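Metallopeptidase containing co-catalytic metalloactive site (Shewanella denitrificans OS217, PDB 3B2Y) is probably a zinc-dependent metallocarboxypeptidase of the peptidase M14 family, and holds a nickel ion in its metal site in this crystal. Local coordinates at residues 150-155 with 231-236; 44-49 with 156-161; 201-206 with 260-265; 117-120 with 125-128. One frame throughout, in Å; residues are numbered along the deposited sequence.

Contact 1 of 4, residues 150-155 with 231-236; sequences LLLEHA and EAFLVR
Leu152 lays one methyl group on the ring of Phe233, and this CH-pi contact is the closest contact between the end of helix 146-152 and helix 230-236. The methyl, CD2, sits over one face of the ring, 4.2 Å from its centroid and 26° off the normal; its nearest ring atom is CZ of Phe233, 3.8 Å away. Phe233 reaches out because its CG is anti to the backbone N (chi1 173°), which carries the far end of the ring away from its own helix. At the ring edge, near its plane, CB of Ala155 stands 4.5 Å from CZ of Phe233. Both helices belong to the alpha/beta fold of the M14 peptidases, in which helices pack around a mixed central sheet; Leu234 touches Ile166 and Glu231 touches Thr168 of its strand 165-172, while Phe233 also touches Phe131. Leu152 and Ala155 are the first and last residues of a type I beta turn that leads from helix 146-152 into helix 155-161. Within it His154 occupies the N-cap position, and its imidazole bends back so that ND1 donates to O of Leu150 over 3.0 Å, with the acceptor in the ring plane and an N-H...O angle of 165°.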
loop_
_atom_site.group_PDB
_atom_site.type_symbol
_atom_site.label_atom_id
_atom_site.label_comp_id
_atom_site.label_asym_id
_atom_site.label_seq_id
_atom_site.Cartn_x
_atom_site.Cartn_y
_atom_site.Cartn_z
ATOM N N LEU A 150 -13.876 2.639 -9.555
ATOM C CA LEU A 150 -14.424 1.400 -8.986
ATOM C C LEU A 150 -14.254 1.405 -7.472
ATOM O O LEU A 150 -15.121 0.982 -6.742
ATOM C CB LEU A 150 -13.724 0.164 -9.562
ATOM C CG LEU A 150 -13.855 -0.067 -11.083
ATOM C CD1 LEU A 150 -12.875 -1.206 -11.571
ATOM C CD2 LEU A 150 -15.410 -0.333 -11.484
ATOM N N LEU A 151 -13.126 1.907 -6.989
ATOM C CA LEU A 151 -12.950 2.139 -5.555
ATOM C C LEU A 151 -13.926 3.132 -4.944
ATOM O O LEU A 151 -14.485 2.896 -3.880
ATOM C CB LEU A 151 -11.510 2.605 -5.259
ATOM C CG LEU A 151 -10.384 1.598 -5.480
ATOM C CD1 LEU A 151 -9.149 2.230 -5.001
ATOM C CD2 LEU A 151 -10.564 0.283 -4.767
ATOM N N LEU A 152 -14.198 4.204 -5.664
ATOM C CA LEU A 152 -15.138 5.223 -5.219
ATOM C C LEU A 152 -16.591 4.705 -5.155
ATOM O O LEU A 152 -17.406 5.209 -4.352
ATOM C CB LEU A 152 -14.957 6.489 -6.068
ATOM C CG LEU A 152 -13.756 7.397 -5.767
ATOM C CD1 LEU A 152 -13.673 8.543 -6.772
ATOM C CD2 LEU A 152 -13.826 7.973 -4.295
ATOM N N GLU A 153 -16.936 3.694 -5.959
ATOM C CA GLU A 153 -18.241 2.985 -5.897
ATOM C C GLU A 153 -18.405 2.249 -4.561
ATOM O O GLU A 153 -19.513 1.924 -4.195
ATOM C CB GLU A 153 -18.404 1.980 -7.062
ATOM C CG GLU A 153 -18.627 2.616 -8.451
ATOM C CD GLU A 153 -19.062 1.599 -9.565
ATOM O OE1 GLU A 153 -18.675 0.398 -9.495
ATOM O OE2 GLU A 153 -19.818 2.000 -10.505
ATOM N N HIS A 154 -17.292 2.026 -3.852
ATOM C CA HIS A 154 -17.239 1.319 -2.568
ATOM C C HIS A 154 -16.639 2.234 -1.529
ATOM O O HIS A 154 -16.048 1.800 -0.538
ATOM C CB HIS A 154 -16.401 0.066 -2.749
ATOM C CG HIS A 154 -17.014 -0.893 -3.707
ATOM N ND1 HIS A 154 -16.714 -0.908 -5.059
ATOM C CD2 HIS A 154 -17.976 -1.819 -3.526
ATOM C CE1 HIS A 154 -17.439 -1.836 -5.652
ATOM N NE2 HIS A 154 -18.193 -2.419 -4.740
ATOM N N ALA A 155 -16.845 3.527 -1.700
ATOM C CA ALA A 155 -16.182 4.484 -0.779
ATOM C C ALA A 155 -16.556 4.228 0.696
ATOM O O ALA A 155 -15.737 4.292 1.611
ATOM C CB ALA A 155 -16.574 5.858 -1.145
ATOM N N GLU A 231 -5.030 7.886 -0.118
ATOM C CA GLU A 231 -4.749 8.058 1.318
ATOM C C GLU A 231 -5.207 9.434 1.825
ATOM O O GLU A 231 -5.744 9.534 2.919
ATOM C CB GLU A 231 -3.270 7.713 1.618
ATOM C CG GLU A 231 -2.217 8.523 0.841
ATOM C CD GLU A 231 -1.824 7.962 -0.541
ATOM O OE1 GLU A 231 -2.578 7.189 -1.174
ATOM O OE2 GLU A 231 -0.730 8.344 -1.005
ATOM N N ALA A 232 -4.980 10.507 1.098
ATOM C CA ALA A 232 -5.447 11.828 1.577
ATOM C C ALA A 232 -6.965 11.878 1.612
ATOM O O ALA A 232 -7.561 12.489 2.517
ATOM C CB ALA A 232 -4.884 12.983 0.728
ATOM N N PHE A 233 -7.581 11.311 0.592
ATOM C CA PHE A 233 -9.045 11.099 0.527
ATOM C C PHE A 233 -9.584 10.394 1.792
ATOM O O PHE A 233 -10.540 10.844 2.423
ATOM C CB PHE A 233 -9.437 10.259 -0.717
ATOM C CG PHE A 233 -10.869 9.873 -0.730
ATOM C CD1 PHE A 233 -11.840 10.830 -1.027
ATOM C CD2 PHE A 233 -11.298 8.559 -0.395
ATOM C CE1 PHE A 233 -13.209 10.488 -0.996
ATOM C CE2 PHE A 233 -12.666 8.219 -0.357
ATOM C CZ PHE A 233 -13.621 9.180 -0.701
ATOM N N LEU A 234 -8.968 9.291 2.168
ATOM C CA LEU A 234 -9.442 8.577 3.341
ATOM C C LEU A 234 -9.244 9.427 4.647
ATOM O O LEU A 234 -10.046 9.350 5.528
ATOM C CB LEU A 234 -8.860 7.204 3.454
ATOM C CG LEU A 234 -9.015 6.230 2.319
ATOM C CD1 LEU A 234 -8.151 5.041 2.588
ATOM C CD2 LEU A 234 -10.460 5.873 2.276
ATOM N N VAL A 235 -8.186 10.238 4.729
ATOM C CA VAL A 235 -7.998 11.124 5.858
ATOM C C VAL A 235 -9.086 12.194 5.883
ATOM O O VAL A 235 -9.678 12.485 6.930
ATOM C CB VAL A 235 -6.576 11.679 5.839
ATOM C CG1 VAL A 235 -6.382 12.820 6.883
ATOM C CG2 VAL A 235 -5.568 10.450 6.026
ATOM N N ARG A 236 -9.343 12.834 4.755
ATOM C CA ARG A 236 -10.401 13.883 4.697
ATOM C C ARG A 236 -11.750 13.224 5.081
ATOM O O ARG A 236 -12.644 13.853 5.644
ATOM C CB ARG A 236 -10.486 14.409 3.283
ATOM C CG ARG A 236 -9.332 15.241 2.874
ATOM C CD ARG A 236 -9.742 16.113 1.696
ATOM N NE ARG A 236 -8.596 16.815 1.120
ATOM C CZ ARG A 236 -7.844 16.345 0.123
ATOM N NH1 ARG A 236 -8.117 15.164 -0.441
ATOM N NH2 ARG A 236 -6.824 17.074 -0.314
#

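Contact 2 of 4, residues 44-49 with 156-161; sequences NTLGSV and QLLCAA
A classic beta bulge in the hairpin of strands 42-49 and 52-58 lies beside helix 155-161, where Leu46 of the bulge and Asn44 meet two consecutive leucines of the helix. Leu46 and Gly47 both face Ile54 on the partner strand, and both have backbone hydrogen bonds with it. The side chain of Leu46 points toward the helix and divides its two methyl groups between the leucines: CD2 lies 4.3 Å from CD2 of Leu157, and CD1 lies 4.4 Å from CD2 of Leu158. These are relaxed apolar distances. The closest approach is made by Asn44, whose ND2 comes to 3.4 Å from CD2 of Leu157, an amide nitrogen against a methyl group with no hydrogen bond between the segments. The two side chains come from opposite directions, and each has CG anti to the backbone N (chi1 -174° in Asn44 and 176° in Leu157), which aims the amide and the isobutyl group at one another. Leu157 also touches Leu56 and Gln58 on the second strand of the hairpin, so its side chain meets both strands. Deeper in, Leu46 and Leu158 both pack on Leu151 of helix 146-152, and Leu46 also reaches Leu106 of strand 102-106. The short segments run with an angle of 132° between their directions, and their axes are 12.3 Å apart at closest approach. A bulged hairpin is thus laid on a helix through leucines, with the Asn44 amide at the margin, consistent with the antiparallel edge hairpin of the mixed central sheet in the alpha/beta fold of the M14 peptidases.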
loop_
_atom_site.group_PDB
_atom_site.type_symbol
_atom_site.label_atom_id
_atom_site.label_comp_id
_atom_site.label_asym_id
_atom_site.label_seq_id
_atom_site.Cartn_x
_atom_site.Cartn_y
_atom_site.Cartn_z
ATOM N N ASN A 44 -14.020 -9.703 -1.220
ATOM C CA ASN A 44 -14.981 -8.815 -1.824
ATOM C C ASN A 44 -14.405 -8.215 -3.109
ATOM O O ASN A 44 -13.393 -7.458 -3.061
ATOM C CB ASN A 44 -15.319 -7.681 -0.882
ATOM C CG ASN A 44 -16.437 -6.813 -1.418
ATOM O OD1 ASN A 44 -16.880 -6.968 -2.582
ATOM N ND2 ASN A 44 -16.936 -5.936 -0.577
ATOM N N THR A 45 -14.945 -8.625 -4.244
ATOM C CA THR A 45 -14.404 -8.116 -5.516
ATOM C C THR A 45 -15.027 -6.712 -5.787
ATOM O O THR A 45 -16.234 -6.629 -6.034
ATOM C CB THR A 45 -14.665 -9.089 -6.643
ATOM O OG1 THR A 45 -14.046 -10.379 -6.361
ATOM C CG2 THR A 45 -14.137 -8.545 -7.938
ATOM N N LEU A 46 -14.210 -5.685 -5.782
ATOM C CA LEU A 46 -14.628 -4.263 -5.999
ATOM C C LEU A 46 -14.731 -3.933 -7.480
ATOM O O LEU A 46 -15.412 -3.000 -7.852
ATOM C CB LEU A 46 -13.663 -3.250 -5.360
ATOM C CG LEU A 46 -13.347 -3.401 -3.860
ATOM C CD1 LEU A 46 -12.649 -2.240 -3.238
ATOM C CD2 LEU A 46 -14.680 -3.736 -3.130
ATOM N N GLY A 47 -14.165 -4.783 -8.324
ATOM C CA GLY A 47 -14.219 -4.593 -9.751
ATOM C C GLY A 47 -13.184 -5.465 -10.408
ATOM O O GLY A 47 -12.350 -6.088 -9.749
ATOM N N SER A 48 -13.164 -5.392 -11.722
ATOM C CA SER A 48 -12.239 -6.194 -12.525
ATOM C C SER A 48 -11.931 -5.511 -13.832
ATOM O O SER A 48 -12.797 -4.833 -14.385
ATOM C CB SER A 48 -12.785 -7.624 -12.699
ATOM O OG SER A 48 -13.700 -7.847 -13.711
ATOM N N VAL A 49 -10.696 -5.656 -14.317
ATOM C CA VAL A 49 -10.299 -5.127 -15.589
ATOM C C VAL A 49 -9.358 -6.135 -16.246
ATOM O O VAL A 49 -8.512 -6.720 -15.563
ATOM C CB VAL A 49 -9.618 -3.743 -15.403
ATOM C CG1 VAL A 49 -8.469 -3.840 -14.529
ATOM C CG2 VAL A 49 -9.270 -3.119 -16.805
ATOM N N GLN A 156 -17.821 4.044 0.953
ATOM C CA GLN A 156 -18.269 3.905 2.336
ATOM C C GLN A 156 -17.615 2.703 2.992
ATOM O O GLN A 156 -17.270 2.749 4.140
ATOM C CB GLN A 156 -19.766 3.742 2.362
ATOM C CG GLN A 156 -20.396 4.088 3.702
ATOM C CD GLN A 156 -21.605 4.992 3.517
ATOM O OE1 GLN A 156 -22.649 4.568 2.992
ATOM N NE2 GLN A 156 -21.458 6.259 3.916
ATOM N N LEU A 157 -17.501 1.622 2.239
ATOM C CA LEU A 157 -16.884 0.379 2.712
ATOM C C LEU A 157 -15.399 0.672 3.016
ATOM O O LEU A 157 -14.879 0.277 4.064
ATOM C CB LEU A 157 -17.055 -0.694 1.674
ATOM C CG LEU A 157 -16.393 -2.026 1.958
ATOM C CD1 LEU A 157 -17.106 -2.691 3.110
ATOM C CD2 LEU A 157 -16.356 -2.843 0.712
ATOM N N LEU A 158 -14.723 1.433 2.155
ATOM C CA LEU A 158 -13.307 1.700 2.341
ATOM C C LEU A 158 -13.042 2.660 3.521
ATOM O O LEU A 158 -12.037 2.530 4.212
ATOM C CB LEU A 158 -12.693 2.267 1.067
ATOM C CG LEU A 158 -12.649 1.151 0.014
ATOM C CD1 LEU A 158 -12.321 1.787 -1.354
ATOM C CD2 LEU A 158 -11.684 0.006 0.378
ATOM N N CYS A 159 -13.910 3.641 3.690
ATOM C CA CYS A 159 -13.850 4.559 4.829
ATOM C C CYS A 159 -14.055 3.788 6.147
ATOM O O CYS A 159 -13.274 3.954 7.087
ATOM C CB CYS A 159 -14.829 5.703 4.630
ATOM S SG CYS A 159 -14.231 6.786 3.267
ATOM N N ALA A 160 -15.063 2.933 6.203
ATOM C CA ALA A 160 -15.253 2.010 7.374
ATOM C C ALA A 160 -13.977 1.198 7.686
ATOM O O ALA A 160 -13.553 1.070 8.875
ATOM C CB ALA A 160 -16.456 1.043 7.145
ATOM N N ALA A 161 -13.349 0.698 6.618
ATOM C CA ALA A 161 -12.161 -0.180 6.733
ATOM C C ALA A 161 -10.919 0.514 7.260
ATOM O O ALA A 161 -10.026 -0.149 7.802
ATOM C CB ALA A 161 -11.907 -0.929 5.357
#

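Contact 3 of 4, residues 201-206 with 260-265; sequences GQYFKL and NSAAMG
Ala262 meets the aromatic ring of Tyr203 in the one apolar side-chain contact between these segments. Its methyl CB lies 3.5 Å from CE2 of Tyr203 and approaches the ring obliquely. The phenol oxygen is farther off, with OH of Tyr203 at 4.0 Å from CB of Ala262. Tyr203 has CG anti to its carbonyl carbon, beside the backbone N (chi1 -71°), and the ring thereby extends to helix 253-271, where it also rests on Gln258 and Ala259.

This is surface packing of the loop that follows helix 191-201 against helix 253-271, the long C-terminal helix of the M14 peptidase fold. From its other side the helix sends Met264, a selenomethionine, to Met86 and Phe89 of helix 81-92 and to Leu167 of strand 165-172.

Ring packing continues within the loop itself: CB of Tyr203 stands over one face of the Phe204 ring, 3.7 Å above its plane and displaced toward the rim.

Polar bonds come from outside the two segments. The backbone O of Tyr203 is hydrogen-bonded to NE of Arg255, while in the helix OG of Ser261 is paired with ND1 of His88.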
loop_
_atom_site.group_PDB
_atom_site.type_symbol
_atom_site.label_atom_id
_atom_site.label_comp_id
_atom_site.label_asym_id
_atom_site.label_seq_id
_atom_site.Cartn_x
_atom_site.Cartn_y
_atom_site.Cartn_z
ATOM N N GLY A 201 13.780 2.626 8.040
ATOM C CA GLY A 201 15.202 2.924 8.313
ATOM C C GLY A 201 16.108 1.753 8.732
ATOM O O GLY A 201 17.323 1.842 8.629
ATOM N N GLN A 202 15.545 0.651 9.197
ATOM C CA GLN A 202 16.299 -0.578 9.493
ATOM C C GLN A 202 16.844 -1.213 8.193
ATOM O O GLN A 202 17.850 -1.923 8.208
ATOM C CB GLN A 202 15.423 -1.637 10.210
ATOM C CG GLN A 202 14.642 -1.222 11.472
ATOM C CD GLN A 202 13.413 -2.141 11.768
ATOM O OE1 GLN A 202 12.601 -2.507 10.864
ATOM N NE2 GLN A 202 13.256 -2.485 13.053
ATOM N N TYR A 203 16.179 -0.938 7.068
ATOM C CA TYR A 203 16.507 -1.537 5.784
ATOM C C TYR A 203 17.303 -0.625 4.832
ATOM O O TYR A 203 18.174 -1.100 4.106
ATOM C CB TYR A 203 15.225 -2.030 5.099
ATOM C CG TYR A 203 14.656 -3.238 5.780
ATOM C CD1 TYR A 203 15.091 -4.526 5.457
ATOM C CD2 TYR A 203 13.713 -3.097 6.793
ATOM C CE1 TYR A 203 14.558 -5.652 6.136
ATOM C CE2 TYR A 203 13.182 -4.198 7.455
ATOM C CZ TYR A 203 13.602 -5.467 7.129
ATOM O OH TYR A 203 13.067 -6.551 7.809
ATOM N N PHE A 204 16.972 0.667 4.812
ATOM C CA PHE A 204 17.572 1.628 3.873
ATOM C C PHE A 204 17.914 2.919 4.580
ATOM O O PHE A 204 17.392 3.196 5.652
ATOM C CB PHE A 204 16.627 1.938 2.693
ATOM C CG PHE A 204 16.083 0.717 2.018
ATOM C CD1 PHE A 204 16.915 -0.073 1.225
ATOM C CD2 PHE A 204 14.769 0.346 2.200
ATOM C CE1 PHE A 204 16.417 -1.222 0.598
ATOM C CE2 PHE A 204 14.252 -0.799 1.569
ATOM C CZ PHE A 204 15.113 -1.595 0.792
ATOM N N LYS A 205 18.807 3.695 3.978
ATOM C CA LYS A 205 19.110 5.044 4.448
ATOM C C LYS A 205 17.897 5.909 4.170
ATOM O O LYS A 205 17.226 5.743 3.122
ATOM C CB LYS A 205 20.370 5.608 3.766
ATOM C CG LYS A 205 21.661 5.170 4.460
ATOM N N LEU A 206 17.594 6.758 5.147
ATOM C CA LEU A 206 16.523 7.756 5.070
ATOM C C LEU A 206 16.895 8.855 4.103
ATOM O O LEU A 206 18.069 9.342 4.098
ATOM C CB LEU A 206 16.293 8.430 6.445
ATOM C CG LEU A 206 15.823 7.509 7.554
ATOM C CD1 LEU A 206 15.529 8.335 8.786
ATOM C CD2 LEU A 206 14.610 6.651 7.101
ATOM N N ASN A 260 8.818 -3.476 3.152
ATOM C CA ASN A 260 7.337 -3.316 3.052
ATOM C C ASN A 260 6.583 -4.148 4.095
ATOM O O ASN A 260 5.730 -3.623 4.831
ATOM C CB ASN A 260 6.867 -3.674 1.654
ATOM C CG ASN A 260 6.979 -2.490 0.689
ATOM O OD1 ASN A 260 6.102 -1.630 0.650
ATOM N ND2 ASN A 260 8.045 -2.443 -0.077
ATOM N N SER A 261 6.961 -5.402 4.205
ATOM C CA SER A 261 6.380 -6.307 5.194
ATOM C C SER A 261 6.620 -5.793 6.623
ATOM O O SER A 261 5.735 -5.878 7.461
ATOM C CB SER A 261 6.950 -7.729 4.982
ATOM O OG SER A 261 6.320 -8.666 5.849
ATOM N N ALA A 262 7.825 -5.237 6.865
ATOM C CA ALA A 262 8.214 -4.644 8.162
ATOM C C ALA A 262 7.434 -3.385 8.493
ATOM O O ALA A 262 7.045 -3.261 9.663
ATOM C CB ALA A 262 9.723 -4.343 8.196
ATOM N N ALA A 263 7.245 -2.473 7.512
ATOM C CA ALA A 263 6.322 -1.284 7.642
ATOM C C ALA A 263 4.932 -1.696 8.042
ATOM O O ALA A 263 4.336 -1.092 8.954
ATOM C CB ALA A 263 6.260 -0.438 6.390
HETATM N N MSE A 264 4.433 -2.746 7.401
HETATM C CA MSE A 264 3.111 -3.256 7.675
HETATM C C MSE A 264 3.016 -3.817 9.095
HETATM O O MSE A 264 2.016 -3.639 9.776
HETATM C CB MSE A 264 2.734 -4.315 6.630
HETATM C CG MSE A 264 2.444 -3.776 5.301
HETATM SE SE MSE A 264 2.185 -5.218 3.997
HETATM C CE MSE A 264 2.573 -4.238 2.339
ATOM N N GLY A 265 4.068 -4.498 9.546
ATOM C CA GLY A 265 4.111 -5.053 10.876
ATOM C C GLY A 265 4.143 -3.968 11.920
ATOM O O GLY A 265 3.489 -4.081 12.946
#

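Contact 4 of 4, residues 117-120 with 125-128; sequences GHRF and ENPN
A chi1 of -61° swings the Phe120 ring to the side of its own backbone N, opposite the carbonyl carbon, and sets it against the backbone of Glu125 and Asn126, while Asn126, whose CG is anti to its own N (chi1 -173°), places its amide beside the Arg119 guanidinium. The ring is approached obliquely: CD1 of Phe120 lies 3.6 Å from O of Glu125, and CE1 of Phe120 lies 3.8 Å from CB of Asn126. CB of Phe120 is closer still to the Glu125 carbonyl oxygen, O, at 3.4 Å. Next to this, CD of Pro127 lies 4.1 Å from O of Arg119. An alanine in place of Phe120 is likely to open a gap beside the Glu125-Asn126 backbone and leave Phe8 without its edge-to-face partner. Arg119 and Asn126 form a second shell round the nickel site of this M14 peptidase. OD1 of Asn126 accepts a hydrogen bond from N of Asn128 over 3.0 Å, forming an Asx turn with the donor above the carbonyl plane, and is also hydrogen-bonded to NE2 of His76, a nickel ligand. The extended Arg119 chain comes to about 4 Å from the nickel ion (nearest atoms), and its NH1 makes a salt bridge to Glu78 and a hydrogen bond to the nickel ligand Glu79. Between the guanidinium and the Asn126 amide there is only a loose approach, NH2 of Arg119 to ND2 of Asn126 at 4.2 Å, with the two planes turned 72° apart.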
loop_
_atom_site.group_PDB
_atom_site.type_symbol
_atom_site.label_atom_id
_atom_site.label_comp_id
_atom_site.label_asym_id
_atom_site.label_seq_id
_atom_site.Cartn_x
_atom_site.Cartn_y
_atom_site.Cartn_z
ATOM N N GLY A 117 4.583 -4.029 -15.591
ATOM C CA GLY A 117 5.603 -3.340 -14.813
ATOM C C GLY A 117 5.710 -1.819 -14.967
ATOM O O GLY A 117 6.801 -1.252 -14.830
ATOM N N HIS A 118 4.600 -1.144 -15.232
ATOM C CA HIS A 118 4.635 0.324 -15.347
ATOM C C HIS A 118 3.576 0.990 -14.473
ATOM O O HIS A 118 2.583 0.408 -14.117
ATOM C CB HIS A 118 4.538 0.799 -16.820
ATOM C CG HIS A 118 3.328 0.331 -17.576
ATOM N ND1 HIS A 118 2.041 0.477 -17.114
ATOM C CD2 HIS A 118 3.211 -0.181 -18.822
ATOM C CE1 HIS A 118 1.190 0.003 -18.006
ATOM N NE2 HIS A 118 1.869 -0.391 -19.059
ATOM N N ARG A 119 3.805 2.257 -14.220
ATOM C CA ARG A 119 3.051 3.029 -13.261
ATOM C C ARG A 119 1.584 3.096 -13.600
ATOM O O ARG A 119 0.736 2.893 -12.733
ATOM C CB ARG A 119 3.610 4.419 -13.306
ATOM C CG ARG A 119 3.037 5.447 -12.329
ATOM C CD ARG A 119 3.971 6.659 -12.353
ATOM N NE ARG A 119 3.583 7.574 -11.298
ATOM C CZ ARG A 119 3.895 7.392 -10.017
ATOM N NH1 ARG A 119 4.612 6.348 -9.622
ATOM N NH2 ARG A 119 3.455 8.257 -9.122
ATOM N N PHE A 120 1.285 3.380 -14.873
ATOM C CA PHE A 120 -0.145 3.562 -15.241
ATOM C C PHE A 120 -0.852 2.253 -15.466
ATOM O O PHE A 120 -0.248 1.196 -15.605
ATOM C CB PHE A 120 -0.260 4.399 -16.460
ATOM C CG PHE A 120 0.298 5.764 -16.303
ATOM C CD1 PHE A 120 0.291 6.409 -15.065
ATOM C CD2 PHE A 120 0.807 6.417 -17.395
ATOM C CE1 PHE A 120 0.776 7.687 -14.942
ATOM C CE2 PHE A 120 1.322 7.711 -17.269
ATOM C CZ PHE A 120 1.272 8.333 -16.044
ATOM N N GLU A 125 -3.659 5.901 -17.383
ATOM C CA GLU A 125 -4.147 6.709 -16.248
ATOM C C GLU A 125 -3.369 6.327 -14.980
ATOM O O GLU A 125 -3.080 5.152 -14.769
ATOM C CB GLU A 125 -5.657 6.402 -15.977
ATOM C CG GLU A 125 -6.643 6.533 -17.199
ATOM C CD GLU A 125 -8.080 5.980 -16.881
ATOM O OE1 GLU A 125 -8.204 4.839 -16.342
ATOM O OE2 GLU A 125 -9.066 6.733 -17.128
ATOM N N ASN A 126 -3.146 7.315 -14.118
ATOM C CA ASN A 126 -2.587 7.128 -12.769
ATOM C C ASN A 126 -3.728 6.774 -11.753
ATOM O O ASN A 126 -4.538 7.663 -11.389
ATOM C CB ASN A 126 -1.920 8.404 -12.328
ATOM C CG ASN A 126 -1.169 8.269 -11.005
ATOM O OD1 ASN A 126 -1.390 7.359 -10.209
ATOM N ND2 ASN A 126 -0.228 9.196 -10.791
ATOM N N PRO A 127 -3.806 5.509 -11.292
ATOM C CA PRO A 127 -4.845 5.110 -10.349
ATOM C C PRO A 127 -4.808 5.808 -8.952
ATOM O O PRO A 127 -5.769 5.706 -8.206
ATOM C CB PRO A 127 -4.602 3.603 -10.192
ATOM C CG PRO A 127 -3.921 3.209 -11.464
ATOM C CD PRO A 127 -2.960 4.350 -11.611
ATOM N N ASN A 128 -3.715 6.472 -8.591
ATOM C CA ASN A 128 -3.657 7.131 -7.301
ATOM C C ASN A 128 -3.911 8.622 -7.385
ATOM O O ASN A 128 -3.377 9.415 -6.613
ATOM C CB ASN A 128 -2.319 6.842 -6.639
ATOM C CG ASN A 128 -2.365 7.040 -5.138
ATOM O OD1 ASN A 128 -3.422 6.872 -4.508
ATOM N ND2 ASN A 128 -1.269 7.567 -4.593
#

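From the N terminus, strand 42-49 opens contact 2, which closes a long loop at helix 155-161 and brings the bulged hairpin onto that helix. Nested inside it is contact 4, which closes a short loop of the metal-site region between residues 117-120 and 125-128. Contact 1 starts within the same long loop, at residues 150-155, but ends at helix 230-236, so contacts 1 and 2 cross; they also touch, with Leu151 packed on Leu46. Contact 4 precedes contact 1 in series and meets it at Asn128 and Glu231. Contact 3, from residues 201-206 to the C-terminal helix 253-271, crosses contact 1 and lies across the chain's centre from contacts 1 and 2.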